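PDB 5IX8: putative sugar ABC transport system, substrate-binding protein from Bordetella parapertussis, which probably binds a carbohydrate in the periplasm as the solute-binding component of a sugar ABC transport system. Local coordinates for residues K101-G106 / I114-L119. Residues are numbered along the deposited sequence; the frame is centred on the assembly and turned at random.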
ATOM      1  N   LYS A 101       9.644  19.374  -5.982  1.00 13.02           N
ATOM      2  CA  LYS A 101       8.423  19.014  -5.276  1.00 13.84           C
ATOM      3  C   LYS A 101       8.431  17.515  -5.005  1.00 12.35           C
ATOM      4  O   LYS A 101       9.054  16.735  -5.738  1.00 14.55           O
ATOM      5  CB  LYS A 101       7.185  19.408  -6.098  1.00 14.95           C
ATOM      6  CG  LYS A 101       7.094  20.891  -6.244  1.00 18.16           C
ATOM      7  CD  LYS A 101       5.862  21.308  -7.029  1.00 21.06           C
ATOM      8  CE  LYS A 101       5.809  22.834  -7.140  1.00 25.11           C
ATOM      9  NZ  LYS A 101       4.430  23.260  -7.475  1.00 28.43           N
ATOM     10  N   THR A 102       7.770  17.115  -3.924  1.00 10.95           N
ATOM     11  CA  THR A 102       7.748  15.721  -3.509  1.00  9.69           C
ATOM     12  C   THR A 102       6.325  15.197  -3.623  1.00 10.70           C
ATOM     13  O   THR A 102       5.376  15.845  -3.165  1.00 12.51           O
ATOM     14  CB  THR A 102       8.269  15.547  -2.072  1.00 11.24           C
ATOM     15  OG1 THR A 102       9.633  15.974  -2.024  1.00 13.23           O
ATOM     16  CG2 THR A 102       8.260  14.075  -1.701  1.00 11.93           C
ATOM     17  N   ILE A 103       6.189  14.039  -4.251  1.00  9.84           N
ATOM     18  CA  ILE A 103       4.907  13.376  -4.446  1.00  9.26           C
ATOM     19  C   ILE A 103       4.862  12.166  -3.528  1.00  9.69           C
ATOM     20  O   ILE A 103       5.776  11.331  -3.546  1.00 11.80           O
ATOM     21  CB  ILE A 103       4.720  12.949  -5.914  1.00 10.10           C
ATOM     22  CG1 ILE A 103       4.783  14.189  -6.827  1.00  9.47           C
ATOM     23  CG2 ILE A 103       3.406  12.139  -6.110  1.00 12.90           C
ATOM     24  CD1 ILE A 103       4.950  13.850  -8.346  1.00 11.94           C
ATOM     25  N   SER A 104       3.782  12.047  -2.769  1.00  8.83           N
ATOM     26  CA  SER A 104       3.564  10.889  -1.898  1.00  9.16           C
ATOM     27  C   SER A 104       2.962   9.751  -2.706  1.00 10.85           C
ATOM     28  O   SER A 104       1.978   9.962  -3.425  1.00 11.52           O
ATOM     29  CB  SER A 104       2.607  11.299  -0.766  1.00  9.87           C
ATOM     30  OG  SER A 104       2.066  10.188  -0.062  1.00 12.93           O
ATOM     31  N   ALA A 105       3.549   8.543  -2.605  1.00 10.90           N
ATOM     32  CA  ALA A 105       3.063   7.385  -3.353  1.00 11.61           C
ATOM     33  C   ALA A 105       2.634   6.264  -2.420  1.00 10.99           C
ATOM     34  O   ALA A 105       3.417   5.828  -1.566  1.00 12.09           O
ATOM     35  CB  ALA A 105       4.148   6.880  -4.302  1.00 11.80           C
ATOM     36  N   GLY A 106       1.391   5.781  -2.599  1.00  9.75           N
ATOM     37  CA  GLY A 106       0.928   4.535  -1.997  1.00 10.13           C
ATOM     38  C   GLY A 106       0.527   4.564  -0.534  1.00 11.18           C
ATOM     39  O   GLY A 106      -0.471   3.948  -0.158  1.00 11.36           O
ATOM     40  N   ILE A 114       4.474  18.061   1.321  1.00 10.82           N
ATOM     41  CA  ILE A 114       4.237  17.248   0.133  1.00 11.36           C
ATOM     42  C   ILE A 114       3.356  18.014  -0.836  1.00 11.91           C
ATOM     43  O   ILE A 114       2.396  18.688  -0.430  1.00 14.13           O
ATOM     44  CB  ILE A 114       3.578  15.923   0.565  1.00 10.95           C
ATOM     45  CG1 ILE A 114       4.537  15.078   1.415  1.00 12.20           C
ATOM     46  CG2 ILE A 114       2.998  15.137  -0.630  1.00 11.29           C
ATOM     47  CD1 ILE A 114       5.703  14.417   0.617  1.00 13.80           C
ATOM     48  N   ALA A 115       3.695  17.943  -2.130  1.00 10.83           N
ATOM     49  CA  ALA A 115       2.911  18.663  -3.140  1.00 11.86           C
ATOM     50  C   ALA A 115       1.547  18.015  -3.343  1.00 13.01           C
ATOM     51  O   ALA A 115       0.507  18.692  -3.265  1.00 14.26           O
ATOM     52  CB  ALA A 115       3.684  18.740  -4.460  1.00 12.77           C
ATOM     53  N   PHE A 116       1.533  16.696  -3.580  1.00 12.04           N
ATOM     54  CA  PHE A 116       0.293  15.926  -3.633  1.00 11.75           C
ATOM     55  C   PHE A 116       0.662  14.460  -3.496  1.00 11.96           C
ATOM     56  O   PHE A 116       1.836  14.084  -3.536  1.00 11.73           O
ATOM     57  CB  PHE A 116      -0.517  16.158  -4.932  1.00 12.60           C
ATOM     58  CG  PHE A 116       0.190  15.697  -6.183  1.00 12.44           C
ATOM     59  CD1 PHE A 116       1.060  16.549  -6.857  1.00 12.35           C
ATOM     60  CD2 PHE A 116       0.032  14.400  -6.651  1.00 12.94           C
ATOM     61  CE1 PHE A 116       1.733  16.109  -8.013  1.00 12.73           C
ATOM     62  CE2 PHE A 116       0.662  13.977  -7.812  1.00 13.24           C
ATOM     63  CZ  PHE A 116       1.531  14.817  -8.482  1.00 12.73           C
ATOM     64  N   GLY A 117      -0.364  13.632  -3.330  1.00 10.69           N
ATOM     65  CA  GLY A 117      -0.168  12.207  -3.211  1.00  9.70           C
ATOM     66  C   GLY A 117      -1.142  11.426  -4.072  1.00 10.64           C
ATOM     67  O   GLY A 117      -2.181  11.931  -4.503  1.00 12.28           O
ATOM     68  N   VAL A 118      -0.776  10.173  -4.333  1.00 11.15           N
ATOM     69  CA  VAL A 118      -1.667   9.218  -4.979  1.00 10.84           C
ATOM     70  C   VAL A 118      -1.576   7.967  -4.141  1.00 11.23           C
ATOM     71  O   VAL A 118      -0.494   7.374  -4.040  1.00 12.10           O
ATOM     72  CB  VAL A 118      -1.268   8.910  -6.437  1.00 10.92           C
ATOM     73  CG1 VAL A 118      -2.186   7.842  -6.991  1.00 12.64           C
ATOM     74  CG2 VAL A 118      -1.319  10.173  -7.326  1.00 11.04           C
ATOM     75  N   LEU A 119      -2.686   7.580  -3.515  1.00 10.65           N
ATOM     76  CA  LEU A 119      -2.620   6.414  -2.624  1.00 10.82           C
ATOM     77  C   LEU A 119      -4.011   5.805  -2.530  1.00 11.79           C
ATOM     78  O   LEU A 119      -4.711   5.742  -3.540  1.00 13.17           O
ATOM     79  CB  LEU A 119      -2.016   6.805  -1.262  1.00 12.89           C
ATOM     80  CG  LEU A 119      -2.632   7.939  -0.416  1.00 14.23           C
ATOM     81  CD1 LEU A 119      -2.243   7.707   1.050  1.00 14.38           C
ATOM     82  CD2 LEU A 119      -2.158   9.325  -0.829  1.00 15.75           C
TER
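Ser104 O is gripped twice: Val118 N donates to it at 2.9 Å, nearly along the C=O axis. Gly117 CA adds a CA-H...O contact, 3.1 Å from Ser104 O. Phe116 O is held in the same double way, taking the N-H of Ser104 in its carbonyl plane and a CA-H...O contact from Ile103. With Gly106 N bonding to Val118 O almost straight (173° at the hydrogen), these bonds define a parallel pairing, the axes of the two short strand segments running 19° from parallel. Ala115 N also donates to Thr102 O, nearly along its C=O axis.

On one face Ile103 and Phe116 lie side by side. Phe116 CG sits in the crowded position between backbone N and carbonyl carbon (chi1 64°), and the ring turns one face to Ile103 CG1, 4.1 Å from the ring centroid, a CH-pi contact; Ile103 CD1 reaches Phe116 CZ at 3.6 Å. On the other face Ile114 CD1 meets Thr102 CG2 tightly at 3.5 Å, the side chains crossing obliquely, while Ser104 OG, anti to its backbone N, hydrogen-bonds Tyr286.

The two strands are successive members of the parallel sheet in one lobe of a periplasmic-binding-protein fold, linked without an intervening helix. Strand 77-80 borders 101-105 and strand 288-290 borders 116-119; helix 254-270 packs on the Ile103, Ala105 and Val118 side, helix 89-97 against Thr102 and Ile114.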